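Local structure of hydrolase (Bacteroides thetaiotaomicron, 2OBB) at residues Val30-Leu35 with Ile108-Ile113; Val8-Thr13 with Pro20-Glu25; Leu43-Val48 with Asp55-Trp60; Glu59-Arg62 with Glu67-Ala70; Glu24-Ala29 with Pro104-Ile109. The protein binds a magnesium ion and is probably a hydrolase of the haloacid dehalogenase (HAD) type, with a substrate that remains unknown. All coordinates share one frame; numbering follows the deposited sequence. Where two conformers were deposited one is given.

Contact 1 (Val30-Leu35 with Ile108-Ile113); sequences VETLKL and IIYEMI
Leu35 lays its CD2 methyl over one face of the Tyr110 ring, 4.0 Å from the ring centroid and 30° off the normal, a CH-pi contact. The methyl is displaced toward the phenol end: Leu35 CD2 comes to 3.6 Å of Tyr110 CZ, while Leu35 CG is 3.7 Å from Tyr110 CE1. The two side chains meet at about a right angle. Nearer the backbone, Thr32 CG2 packs on Tyr110 CB at 3.7 Å, one helical turn before Leu35. With CG anti to the backbone N (chi1 -179°), the tyrosine ring is carried along helix 29-38, within range of both residues. Thr32 and Tyr110 have the closest CA atoms, 6.9 Å apart.

Further out, Thr32 OG1 bonds back to Phe28 O, and Tyr110 OH bonds to Glu39 OE2. A serine in place of Tyr110 would probably leave Glu39 without this partner and the Leu35 CD2 methyl without its aromatic floor, opening a gap between the helices. Ile113 and Met112 of helix 106-115 also pack on Val100 of the second subunit. Between the two segments the 165 Å² contact is apolar, while the phenol hydroxyl adds a polar tie to Glu39 just beyond helix 29-38.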
# COMPACT_ATOMS: atom_id res chain seq x y z
N VAL A 30 -5.95 16.74 5.50
CA VAL A 30 -7.41 16.65 5.74
C VAL A 30 -8.25 17.39 4.68
O VAL A 30 -9.18 16.85 4.06
CB VAL A 30 -7.79 17.19 7.12
CG1 VAL A 30 -9.29 17.28 7.20
CG2 VAL A 30 -7.24 16.29 8.20
N GLU A 31 -7.89 18.64 4.46
CA GLU A 31 -8.45 19.36 3.35
C GLU A 31 -8.38 18.65 1.98
O GLU A 31 -9.33 18.71 1.22
CB GLU A 31 -7.79 20.73 3.31
CG GLU A 31 -7.88 21.42 2.01
CD GLU A 31 -7.24 22.79 2.09
OE1 GLU A 31 -7.14 23.32 3.23
OE2 GLU A 31 -6.82 23.30 1.01
N THR A 32 -7.25 18.01 1.66
CA THR A 32 -7.08 17.39 0.33
C THR A 32 -8.00 16.16 0.24
O THR A 32 -8.62 15.88 -0.80
CB THR A 32 -5.58 17.02 0.02
OG1 THR A 32 -4.76 18.20 0.11
CG2 THR A 32 -5.40 16.40 -1.38
N LEU A 33 -8.08 15.44 1.35
CA LEU A 33 -8.91 14.28 1.42
C LEU A 33 -10.38 14.69 1.29
O LEU A 33 -11.14 14.07 0.54
CB LEU A 33 -8.63 13.49 2.71
CG LEU A 33 -7.33 12.69 2.77
CD1 LEU A 33 -7.04 12.16 4.21
CD2 LEU A 33 -7.37 11.53 1.78
N LYS A 34 -10.77 15.77 1.97
CA LYS A 34 -12.15 16.25 1.83
C LYS A 34 -12.43 16.67 0.40
O LYS A 34 -13.49 16.36 -0.14
CB LYS A 34 -12.46 17.38 2.80
CG LYS A 34 -12.80 16.85 4.20
CD LYS A 34 -12.22 17.73 5.28
CE LYS A 34 -13.01 19.00 5.53
NZ LYS A 34 -12.31 19.88 6.54
N LEU A 35 -11.48 17.35 -0.21
CA LEU A 35 -11.64 17.69 -1.62
C LEU A 35 -11.88 16.43 -2.43
O LEU A 35 -12.72 16.43 -3.30
CB LEU A 35 -10.45 18.49 -2.15
CG LEU A 35 -10.51 19.01 -3.58
CD1 LEU A 35 -11.85 19.69 -3.93
CD2 LEU A 35 -9.37 20.01 -3.74
N ILE A 108 0.69 17.05 -4.72
CA ILE A 108 1.01 16.17 -5.80
C ILE A 108 0.10 14.94 -5.78
O ILE A 108 -0.31 14.48 -6.83
CB ILE A 108 2.51 15.78 -5.84
CG1 ILE A 108 3.34 16.94 -6.40
CG2 ILE A 108 2.75 14.66 -6.86
CD1 ILE A 108 4.03 17.75 -5.36
N ILE A 109 -0.22 14.43 -4.59
CA ILE A 109 -1.16 13.33 -4.48
C ILE A 109 -2.43 13.70 -5.23
O ILE A 109 -2.91 12.95 -6.09
CB ILE A 109 -1.47 12.94 -2.98
CG1 ILE A 109 -0.27 12.22 -2.33
CG2 ILE A 109 -2.72 12.07 -2.89
CD1 ILE A 109 -0.43 11.98 -0.77
N TYR A 110 -2.96 14.89 -4.94
CA TYR A 110 -4.17 15.39 -5.57
C TYR A 110 -4.06 15.51 -7.10
O TYR A 110 -4.90 14.98 -7.85
CB TYR A 110 -4.58 16.71 -4.94
CG TYR A 110 -5.84 17.26 -5.55
CD1 TYR A 110 -7.08 16.70 -5.27
CD2 TYR A 110 -5.78 18.34 -6.43
CE1 TYR A 110 -8.26 17.20 -5.85
CE2 TYR A 110 -6.93 18.86 -7.01
CZ TYR A 110 -8.17 18.29 -6.72
OH TYR A 110 -9.30 18.84 -7.30
N GLU A 111 -3.03 16.20 -7.58
CA GLU A 111 -2.80 16.26 -9.03
C GLU A 111 -2.74 14.87 -9.67
O GLU A 111 -3.29 14.65 -10.75
CB GLU A 111 -1.54 17.06 -9.36
CG GLU A 111 -1.13 17.02 -10.80
CD GLU A 111 0.08 17.92 -11.11
OE1 GLU A 111 0.72 18.42 -10.14
OE2 GLU A 111 0.40 18.12 -12.31
N MSE A 112 -2.08 13.92 -9.03
CA MSE A 112 -1.93 12.58 -9.61
C MSE A 112 -3.29 11.86 -9.78
O MSE A 112 -3.58 11.30 -10.85
CB MSE A 112 -0.98 11.73 -8.77
CG MSE A 112 0.44 12.25 -8.71
SE MSE A 112 1.64 11.04 -7.71
CE MSE A 112 0.76 10.85 -6.03
N ILE A 113 -4.10 11.88 -8.72
CA ILE A 113 -5.44 11.31 -8.75
C ILE A 113 -6.34 12.03 -9.78
O ILE A 113 -7.01 11.38 -10.61
CB ILE A 113 -6.09 11.39 -7.35
CG1 ILE A 113 -5.24 10.63 -6.35
CG2 ILE A 113 -7.50 10.87 -7.38
CD1 ILE A 113 -5.74 10.68 -4.97

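Contact 2 (Val8-Thr13 with Pro20-Glu25); sequences VDFDGT and PRIGEE. With MG (magnesium ion), chain B.
The chain at Phe10-Asp11 passes Arg21-Ile22 as two irregular loops with no direct hydrogen bond between them, the closest CA pair being Asp11 and Ile22 at 7.6 Å. The apolar part is small: Ile22 CG2 meets the far end of the Phe10 ring, 3.7 Å from Phe10 CZ, and the two side chains cross at about a right angle. CG of Phe10 lies anti to its N (chi1 -174°), which brings the far end of the ring up to Ile22. The polar part runs through a water 2.6 Å from Asp11 OD1 and 2.8 Å from Arg21 O, both among the acceptors that compete for its protons; it accepts weakly from Gly23 N, and Asp11 OD1 also has a salt bridge to Arg49.

Asp9, Asp11 and Thr13, just past strand 5-8, match the DxDx(T/V) pattern of HAD-type enzymes, and the bound magnesium ion supports that reading. The ion takes Asp9 OD2 at 2.1 Å, Asp11 O at 1.9 Å, three waters and Asp97 OD1. Thr13 OG1 donates to the anti lone pair of Asp9 OD2 over 2.7 Å and also bonds Asp97 N; an alanine here would probably leave both without the hydroxyl. Gly12, at phi 87°, sits where a CB would collide with the preceding carbonyl oxygen and crowd the magnesium ion. Asp9 OD1 forms a salt bridge with Lys88 of the second subunit.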
# COMPACT_ATOMS: atom_id res chain seq x y z
N VAL A 8 -6.40 5.08 2.84
CA VAL A 8 -5.46 6.08 3.34
C VAL A 8 -4.89 5.68 4.68
O VAL A 8 -5.62 5.44 5.66
CB VAL A 8 -6.07 7.52 3.42
CG1 VAL A 8 -4.93 8.60 3.61
CG2 VAL A 8 -6.90 7.82 2.17
N ASP A 9 -3.56 5.63 4.74
CA ASP A 9 -2.88 5.34 5.99
C ASP A 9 -3.05 6.52 6.94
O ASP A 9 -3.39 7.62 6.52
CB ASP A 9 -1.43 5.05 5.70
CG ASP A 9 -0.62 4.85 6.94
OD1 ASP A 9 -1.00 3.99 7.75
OD2 ASP A 9 0.42 5.51 7.10
N PHE A 10 -2.82 6.30 8.23
CA PHE A 10 -2.92 7.39 9.16
C PHE A 10 -1.54 7.94 9.55
O PHE A 10 -1.19 9.06 9.11
CB PHE A 10 -3.74 7.00 10.39
CG PHE A 10 -4.00 8.13 11.33
CD1 PHE A 10 -4.77 9.23 10.94
CD2 PHE A 10 -3.50 8.11 12.63
CE1 PHE A 10 -5.05 10.29 11.83
CE2 PHE A 10 -3.76 9.17 13.53
CZ PHE A 10 -4.53 10.26 13.13
N ASP A 11 -0.78 7.19 10.36
CA ASP A 11 0.50 7.70 10.87
C ASP A 11 1.59 7.83 9.80
O ASP A 11 1.93 6.86 9.09
CB ASP A 11 1.03 6.84 12.01
CG ASP A 11 0.01 6.63 13.11
OD1 ASP A 11 -0.15 7.51 13.97
OD2 ASP A 11 -0.63 5.56 13.09
N GLY A 12 2.14 9.04 9.69
CA GLY A 12 3.15 9.35 8.68
C GLY A 12 2.53 9.79 7.36
O GLY A 12 3.23 10.20 6.45
N THR A 13 1.20 9.68 7.27
CA THR A 13 0.47 9.97 6.05
C THR A 13 -0.47 11.17 6.20
O THR A 13 -0.41 12.10 5.41
CB THR A 13 -0.34 8.74 5.57
OG1 THR A 13 0.54 7.63 5.42
CG2 THR A 13 -1.05 9.01 4.23
N PRO A 20 2.36 5.59 19.70
CA PRO A 20 0.90 5.51 19.91
C PRO A 20 0.17 6.86 20.00
O PRO A 20 -1.06 6.89 20.03
CB PRO A 20 0.78 4.79 21.27
CG PRO A 20 2.04 5.12 21.98
CD PRO A 20 3.10 5.16 20.91
N ARG A 21 0.91 7.96 20.04
CA ARG A 21 0.30 9.30 20.08
C ARG A 21 -0.05 9.75 18.67
O ARG A 21 0.23 9.03 17.69
CB ARG A 21 1.26 10.27 20.75
CG ARG A 21 1.70 9.79 22.13
CD ARG A 21 2.83 10.64 22.73
NE ARG A 21 2.40 12.03 22.94
CZ ARG A 21 2.70 13.06 22.14
NH1 ARG A 21 3.46 12.88 21.05
NH2 ARG A 21 2.23 14.28 22.43
N ILE A 22 -0.69 10.91 18.55
CA ILE A 22 -1.06 11.45 17.24
C ILE A 22 -0.22 12.67 16.94
O ILE A 22 -0.12 13.57 17.75
CB ILE A 22 -2.55 11.80 17.15
CG1 ILE A 22 -3.42 10.57 17.46
CG2 ILE A 22 -2.88 12.31 15.74
CD1 ILE A 22 -4.93 10.87 17.61
N GLY A 23 0.41 12.71 15.76
CA GLY A 23 1.29 13.84 15.43
C GLY A 23 0.53 15.04 14.90
O GLY A 23 -0.70 14.98 14.81
N GLU A 24 1.25 16.12 14.57
CA GLU A 24 0.70 17.26 13.84
C GLU A 24 0.24 16.79 12.46
O GLU A 24 0.76 15.83 11.92
CB GLU A 24 1.76 18.33 13.64
CG GLU A 24 2.44 18.83 14.91
CD GLU A 24 1.77 20.05 15.49
OE1 GLU A 24 2.49 20.95 16.02
OE2 GLU A 24 0.52 20.13 15.40
N GLU A 25 -0.73 17.50 11.89
CA GLU A 25 -1.23 17.16 10.59
C GLU A 25 -0.15 17.39 9.53
O GLU A 25 0.59 18.37 9.57
CB GLU A 25 -2.47 18.01 10.28
CG GLU A 25 -3.18 17.58 8.99
CD GLU A 25 -4.30 18.51 8.60
OE1 GLU A 25 -4.72 19.29 9.46
OE2 GLU A 25 -4.76 18.45 7.43
MG MG B . 2.28 5.31 8.05
O HOH W 1 1.58 3.99 9.40
O HOH W 2 0.95 9.59 15.02
O HOH W 3 2.25 3.56 6.85
O HOH W 4 4.27 5.16 8.75

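Contact 3 (Leu43-Val48 with Asp55-Trp60); sequences LILWSV and DEAIEW
Leu45 reaches from the strand toward Ala57 and Ile58 of the facing helix, and its branches can be followed atom by atom. CB leaves the backbone in the direction of helix 51-62 but is still short of it; its neighbour at this level is the Phe68 ring, with Leu45 CB 4.0 Å from Phe68 CG. At CG the chain continues anti to the backbone N (chi1 -170°), which takes the fork onward to the helix, though Leu45 CG itself remains 5.4 Å from Ile58 CG1. The two methyls then part company. CD2 is the atom that makes the contact: Leu45 CD2 lies 4.0 Å from Ile58 CG1, the side chains crossing at a slant, and 4.4 Å from Ala57 CB, a looser approach.

These residues belong to a beta-alpha-beta crossover in which strand 42-45 leads through helix 51-62 to the parallel strand 70-71, and Leu45 joins the first two members of that unit. The nearest CA pair, Leu45 and Ile58, is 8.4 Å apart, a spacing bridged by side chains alone, with no hydrogen bond across. The other methyl, CD1, turns back into the sheet, where Leu45 CD1 is 3.4 Å from Val8 O of the adjacent strand and 3.9 Å from Phe68 CZ. Ile58 places CG1 beside its own backbone N (chi1 -75°), the position from which that methylene meets Leu45. One residue further along the chain, Trp46 packs on Trp46 of the second subunit, and its O accepts a hydrogen bond from Lys88 of that subunit.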
# COMPACT_ATOMS: atom_id res chain seq x y z
N LEU A 43 -13.17 7.28 0.84
CA LEU A 43 -11.97 7.15 1.66
C LEU A 43 -12.16 6.07 2.69
O LEU A 43 -13.13 6.07 3.43
CB LEU A 43 -11.64 8.48 2.37
CG LEU A 43 -11.59 9.72 1.45
CD1 LEU A 43 -11.14 10.93 2.26
CD2 LEU A 43 -10.72 9.53 0.22
N ILE A 44 -11.23 5.14 2.74
CA ILE A 44 -11.23 4.13 3.78
C ILE A 44 -9.96 4.30 4.58
O ILE A 44 -8.88 4.29 4.03
CB ILE A 44 -11.30 2.69 3.19
CG1 ILE A 44 -12.60 2.50 2.41
CG2 ILE A 44 -11.19 1.64 4.29
CD1 ILE A 44 -12.77 1.08 1.90
N LEU A 45 -10.10 4.45 5.90
CA LEU A 45 -8.94 4.47 6.76
C LEU A 45 -8.30 3.09 6.81
O LEU A 45 -9.01 2.08 7.00
CB LEU A 45 -9.31 4.98 8.14
CG LEU A 45 -8.13 5.29 9.07
CD1 LEU A 45 -7.21 6.39 8.49
CD2 LEU A 45 -8.72 5.70 10.43
N TRP A 46 -6.99 3.04 6.61
CA TRP A 46 -6.25 1.78 6.50
C TRP A 46 -5.02 1.89 7.36
O TRP A 46 -4.00 2.43 6.92
CB TRP A 46 -5.87 1.56 5.03
CG TRP A 46 -5.37 0.21 4.58
CD1 TRP A 46 -4.41 0.01 3.65
CD2 TRP A 46 -5.80 -1.11 5.00
NE1 TRP A 46 -4.21 -1.33 3.45
CE2 TRP A 46 -5.05 -2.04 4.26
CE3 TRP A 46 -6.74 -1.59 5.93
CZ2 TRP A 46 -5.21 -3.44 4.39
CZ3 TRP A 46 -6.90 -2.96 6.07
CH2 TRP A 46 -6.14 -3.88 5.29
N SER A 47 -5.13 1.39 8.59
CA SER A 47 -4.13 1.57 9.63
C SER A 47 -3.91 0.29 10.42
O SER A 47 -4.83 -0.50 10.61
CB SER A 47 -4.60 2.66 10.58
OG SER A 47 -3.63 2.94 11.55
N VAL A 48 -2.68 0.08 10.89
CA VAL A 48 -2.42 -1.02 11.80
C VAL A 48 -3.12 -0.74 13.14
O VAL A 48 -3.28 -1.66 13.94
CB VAL A 48 -0.89 -1.33 11.99
CG1 VAL A 48 -0.29 -1.86 10.68
CG2 VAL A 48 -0.12 -0.11 12.52
N ASP A 55 -9.91 4.26 17.33
CA ASP A 55 -10.94 5.21 17.72
C ASP A 55 -10.33 6.60 17.85
O ASP A 55 -10.88 7.56 17.34
CB ASP A 55 -11.60 4.78 19.04
CG ASP A 55 -12.47 3.52 18.89
OD1 ASP A 55 -12.94 3.25 17.74
OD2 ASP A 55 -12.68 2.80 19.91
N GLU A 56 -9.19 6.69 18.51
CA GLU A 56 -8.48 7.96 18.63
C GLU A 56 -8.15 8.58 17.25
O GLU A 56 -8.34 9.79 17.05
CB GLU A 56 -7.27 7.83 19.55
CG GLU A 56 -7.69 7.82 21.04
CD GLU A 56 -6.59 7.41 22.01
OE1 GLU A 56 -5.41 7.38 21.59
OE2 GLU A 56 -6.90 7.11 23.20
N ALA A 57 -7.72 7.75 16.29
CA ALA A 57 -7.47 8.26 14.93
C ALA A 57 -8.76 8.74 14.28
O ALA A 57 -8.78 9.79 13.64
CB ALA A 57 -6.77 7.22 14.03
N ILE A 58 -9.84 7.99 14.47
CA ILE A 58 -11.13 8.35 13.85
C ILE A 58 -11.70 9.65 14.44
O ILE A 58 -12.21 10.52 13.69
CB ILE A 58 -12.13 7.20 13.99
CG1 ILE A 58 -11.78 6.10 12.99
CG2 ILE A 58 -13.56 7.68 13.75
CD1 ILE A 58 -12.31 4.72 13.42
N GLU A 59 -11.66 9.79 15.76
CA GLU A 59 -12.19 11.00 16.37
C GLU A 59 -11.36 12.23 16.00
O GLU A 59 -11.91 13.30 15.77
CB GLU A 59 -12.37 10.87 17.89
CG GLU A 59 -13.83 10.72 18.32
CD GLU A 59 -14.65 12.02 18.21
OE1 GLU A 59 -14.06 13.12 18.10
OE2 GLU A 59 -15.89 11.94 18.25
N TRP A 60 -10.04 12.06 15.95
CA TRP A 60 -9.17 13.15 15.54
C TRP A 60 -9.57 13.61 14.12
O TRP A 60 -9.62 14.82 13.84
CB TRP A 60 -7.71 12.68 15.59
CG TRP A 60 -6.71 13.73 15.25
CD1 TRP A 60 -6.01 14.52 16.12
CD2 TRP A 60 -6.33 14.14 13.92
NE1 TRP A 60 -5.21 15.41 15.41
CE2 TRP A 60 -5.38 15.19 14.06
CE3 TRP A 60 -6.72 13.75 12.64
CZ2 TRP A 60 -4.80 15.83 12.96
CZ3 TRP A 60 -6.12 14.38 11.53
CH2 TRP A 60 -5.18 15.42 11.70

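Contact 4 (Glu59-Arg62 with Glu67-Ala70); sequences EWCR and EFYA
Arg62 and Glu67 form a salt bridge across the contact, Arg62 NE to Glu67 OE2 at 3.4 Å. As a hydrogen bond it is weak, with an N-H...O angle of 141° and the guanidinium and carboxylate planes 48° apart, yet Glu67 OE2 does lie at the edge of the guanidinium, near its plane. The bend of Arg62 at chi3 turns the guanidinium so that NE faces Glu67 while NH2 reaches back to Glu59. In the conformer of Glu59 described here, one of two, Arg62 NH2 donates to Glu59 OE2 at 3.1 Å, from above the carboxylate plane. In that conformer one positive group serves two carboxylates, Glu67 only weakly.

On the buried side, Cys61 SG approaches the edge of the Phe68 ring, 5.0 Å from the ring centroid and 83° off the normal, a sulfur-aromatic contact. Backbone acceptors are met from outside: Glu67 O by Gln37 NE2, and Trp60 O by Arg64 NH1. Residues 59-62 end helix 51-62. Tyr69 and Ala70 bond to the backbone of Leu43 and Leu45, setting the entry to strand 70-71 beside strand 42-45, with Phe68 between that strand and the end of the helix.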
# COMPACT_ATOMS: atom_id res chain seq x y z
N GLU A 59 -11.66 9.79 15.76
CA GLU A 59 -12.19 11.00 16.37
C GLU A 59 -11.36 12.23 16.00
O GLU A 59 -11.91 13.30 15.77
CB GLU A 59 -12.37 10.87 17.89
CG GLU A 59 -13.83 10.72 18.32
CD GLU A 59 -14.65 12.02 18.21
OE1 GLU A 59 -14.06 13.12 18.10
OE2 GLU A 59 -15.89 11.94 18.25
N TRP A 60 -10.04 12.06 15.95
CA TRP A 60 -9.17 13.15 15.54
C TRP A 60 -9.57 13.61 14.12
O TRP A 60 -9.62 14.82 13.84
CB TRP A 60 -7.71 12.68 15.59
CG TRP A 60 -6.71 13.73 15.25
CD1 TRP A 60 -6.01 14.52 16.12
CD2 TRP A 60 -6.33 14.14 13.92
NE1 TRP A 60 -5.21 15.41 15.41
CE2 TRP A 60 -5.38 15.19 14.06
CE3 TRP A 60 -6.72 13.75 12.64
CZ2 TRP A 60 -4.80 15.83 12.96
CZ3 TRP A 60 -6.12 14.38 11.53
CH2 TRP A 60 -5.18 15.42 11.70
N CYS A 61 -9.89 12.66 13.25
CA CYS A 61 -10.34 13.02 11.90
C CYS A 61 -11.73 13.64 11.90
O CYS A 61 -11.95 14.66 11.24
CB CYS A 61 -10.30 11.84 10.95
SG CYS A 61 -8.62 11.28 10.64
N ARG A 62 -12.66 13.02 12.63
CA ARG A 62 -14.04 13.52 12.74
C ARG A 62 -14.06 14.98 13.19
O ARG A 62 -14.81 15.79 12.64
CB ARG A 62 -14.82 12.65 13.72
CG ARG A 62 -16.22 13.15 14.01
CD ARG A 62 -17.03 12.21 14.92
NE ARG A 62 -17.13 10.86 14.36
CZ ARG A 62 -16.58 9.76 14.90
NH1 ARG A 62 -16.74 8.59 14.28
NH2 ARG A 62 -15.88 9.81 16.05
N GLU A 67 -14.60 12.27 7.72
CA GLU A 67 -15.31 11.05 8.06
C GLU A 67 -15.14 10.05 6.95
O GLU A 67 -15.23 10.41 5.76
CB GLU A 67 -16.80 11.36 8.29
CG GLU A 67 -17.30 10.86 9.62
CD GLU A 67 -18.45 11.69 10.19
OE1 GLU A 67 -19.45 11.99 9.46
OE2 GLU A 67 -18.38 12.04 11.40
N PHE A 68 -14.88 8.79 7.33
CA PHE A 68 -14.50 7.75 6.39
C PHE A 68 -15.67 6.91 5.90
O PHE A 68 -16.62 6.66 6.66
CB PHE A 68 -13.39 6.87 6.99
CG PHE A 68 -12.10 7.61 7.15
CD1 PHE A 68 -11.29 7.85 6.04
CD2 PHE A 68 -11.73 8.13 8.38
CE1 PHE A 68 -10.12 8.57 6.18
CE2 PHE A 68 -10.57 8.86 8.53
CZ PHE A 68 -9.77 9.07 7.43
N TYR A 69 -15.61 6.48 4.64
CA TYR A 69 -16.57 5.48 4.15
C TYR A 69 -16.54 4.28 5.07
O TYR A 69 -17.58 3.70 5.35
CB TYR A 69 -16.28 5.01 2.73
CG TYR A 69 -17.25 3.95 2.22
CD1 TYR A 69 -18.59 4.25 1.93
CD2 TYR A 69 -16.83 2.64 2.03
CE1 TYR A 69 -19.48 3.26 1.46
CE2 TYR A 69 -17.69 1.66 1.56
CZ TYR A 69 -19.01 1.97 1.27
OH TYR A 69 -19.83 0.97 0.81
N ALA A 70 -15.32 3.90 5.48
CA ALA A 70 -15.09 2.83 6.47
C ALA A 70 -13.69 2.89 7.04
O ALA A 70 -12.84 3.62 6.52
CB ALA A 70 -15.38 1.42 5.88

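Contact 5 (Glu24-Ala29 with Pro104-Ile109); sequences EEIPFA and PDWGII
The type II beta turn from Ile26 to Ala29, which leads into helix 29-38, packs on Trp106 in the first turn of helix 106-115. Pro27 and Phe28 are its two central residues, Phe28 with the positive phi (66°) that such a turn calls for, and Ala29 N bonds to Ile26 O to close it. Ala29 then sits directly on the indole: Ala29 CA is 3.5 Å from the centroid of the five-membered ring, only 5° off the normal, a CH-pi contact, and Ala29 CB lies close over the same face, 3.3 Å from Trp106 NE1. Ile109 CD1 covers the opposite face of the ring, so the indole is sandwiched, while Ile26 CG2 comes at its edge, 3.8 Å from Trp106 CD1.

The contact therefore brings together the N-terminal ends of two helices of the fold. Phe28 is the N-cap residue of the first and Asp105 of the second, where Asp105 OD1 accepts a weak bond from Ile108 N. A water joins the backbones, donating to Pro27 O at 2.8 Å and accepting from Trp106 N at 2.9 Å. CG of Trp106 lies anti to its carbonyl carbon (chi1 -75°), directing the ring across to the turn. Its NE1 is bonded to the carbonyl oxygen of Thr13 in the probable HAD-type motif, and the side chain of Ile26 is about 9 Å from the magnesium ion.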
# COMPACT_ATOMS: atom_id res chain seq x y z
N GLU A 24 1.25 16.12 14.57
CA GLU A 24 0.70 17.26 13.84
C GLU A 24 0.24 16.79 12.46
O GLU A 24 0.76 15.83 11.92
CB GLU A 24 1.76 18.33 13.64
CG GLU A 24 2.44 18.83 14.91
CD GLU A 24 1.77 20.05 15.49
OE1 GLU A 24 2.49 20.95 16.02
OE2 GLU A 24 0.52 20.13 15.40
N GLU A 25 -0.73 17.50 11.89
CA GLU A 25 -1.23 17.16 10.59
C GLU A 25 -0.15 17.39 9.53
O GLU A 25 0.59 18.37 9.57
CB GLU A 25 -2.47 18.01 10.28
CG GLU A 25 -3.18 17.58 8.99
CD GLU A 25 -4.30 18.51 8.60
OE1 GLU A 25 -4.72 19.29 9.46
OE2 GLU A 25 -4.76 18.45 7.43
N ILE A 26 -0.04 16.46 8.60
CA ILE A 26 0.77 16.74 7.42
C ILE A 26 0.05 17.84 6.63
O ILE A 26 -1.16 17.76 6.44
CB ILE A 26 0.96 15.50 6.59
CG1 ILE A 26 1.51 14.37 7.48
CG2 ILE A 26 1.84 15.79 5.35
CD1 ILE A 26 2.94 14.51 7.88
N PRO A 27 0.79 18.90 6.22
CA PRO A 27 0.13 20.03 5.58
C PRO A 27 -0.91 19.58 4.57
O PRO A 27 -0.63 18.71 3.75
CB PRO A 27 1.29 20.76 4.92
CG PRO A 27 2.40 20.60 5.92
CD PRO A 27 2.24 19.12 6.33
N PHE A 28 -2.11 20.14 4.69
CA PHE A 28 -3.19 20.00 3.69
C PHE A 28 -3.73 18.58 3.54
O PHE A 28 -4.47 18.32 2.59
CB PHE A 28 -2.76 20.59 2.35
CG PHE A 28 -2.19 21.98 2.49
CD1 PHE A 28 -3.03 23.06 2.72
CD2 PHE A 28 -0.82 22.19 2.45
CE1 PHE A 28 -2.50 24.35 2.91
CE2 PHE A 28 -0.27 23.46 2.62
CZ PHE A 28 -1.12 24.54 2.86
N ALA A 29 -3.39 17.71 4.49
CA ALA A 29 -3.84 16.31 4.39
C ALA A 29 -5.36 16.24 4.41
O ALA A 29 -5.99 15.78 3.44
CB ALA A 29 -3.20 15.43 5.52
N PRO A 104 4.48 11.81 -1.88
CA PRO A 104 4.87 13.20 -2.10
C PRO A 104 3.87 14.03 -1.30
O PRO A 104 2.99 13.48 -0.66
CB PRO A 104 4.69 13.37 -3.61
CG PRO A 104 3.57 12.40 -3.96
CD PRO A 104 3.54 11.32 -2.91
N ASP A 105 3.99 15.34 -1.31
CA ASP A 105 3.02 16.08 -0.54
C ASP A 105 1.63 16.03 -1.20
O ASP A 105 1.47 15.67 -2.41
CB ASP A 105 3.50 17.49 -0.28
CG ASP A 105 3.80 18.23 -1.54
OD1 ASP A 105 2.94 18.21 -2.45
OD2 ASP A 105 4.90 18.84 -1.62
N TRP A 106 0.64 16.39 -0.40
CA TRP A 106 -0.75 16.26 -0.75
C TRP A 106 -1.15 17.02 -2.01
O TRP A 106 -2.02 16.55 -2.74
CB TRP A 106 -1.59 16.64 0.45
CG TRP A 106 -1.55 15.52 1.46
CD1 TRP A 106 -0.77 15.45 2.59
CD2 TRP A 106 -2.36 14.34 1.44
NE1 TRP A 106 -1.05 14.26 3.27
CE2 TRP A 106 -2.02 13.57 2.59
CE3 TRP A 106 -3.32 13.85 0.56
CZ2 TRP A 106 -2.61 12.33 2.87
CZ3 TRP A 106 -3.94 12.59 0.85
CH2 TRP A 106 -3.57 11.86 2.00
N GLY A 107 -0.50 18.16 -2.28
CA GLY A 107 -0.59 18.80 -3.59
C GLY A 107 -0.39 17.84 -4.76
O GLY A 107 -1.21 17.79 -5.68
N ILE A 108 0.69 17.05 -4.72
CA ILE A 108 1.01 16.17 -5.80
C ILE A 108 0.10 14.94 -5.78
O ILE A 108 -0.31 14.48 -6.83
CB ILE A 108 2.51 15.78 -5.84
CG1 ILE A 108 3.34 16.94 -6.40
CG2 ILE A 108 2.75 14.66 -6.86
CD1 ILE A 108 4.03 17.75 -5.36
N ILE A 109 -0.22 14.43 -4.59
CA ILE A 109 -1.16 13.33 -4.48
C ILE A 109 -2.43 13.70 -5.23
O ILE A 109 -2.91 12.95 -6.09
CB ILE A 109 -1.47 12.94 -2.98
CG1 ILE A 109 -0.27 12.22 -2.33
CG2 ILE A 109 -2.72 12.07 -2.89
CD1 ILE A 109 -0.43 11.98 -0.77
O HOH W 5 1.35 17.94 1.91

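Overall arrangement
From the N terminus, strand 5-8 opens into the metal-binding loop, and contact 2 closes a short loop there by bringing 20-25 back to 8-13. Contact 5 begins on the last two residues of that segment, and contact 1 follows immediately on helix 29-38. Contact 3 comes next, and contact 4 opens on Glu59 and Trp60, where contact 3 ends; they fasten helix 51-62 to strand 42-45 and to the entry of strand 70-71. Both lie within the long loops of contacts 5 and 1, which close on helix 106-115. Those two cross rather than nest, since contact 5 both starts and ends first. Together they join helix 29-38 and its leading turn to the helix after strand 93-95.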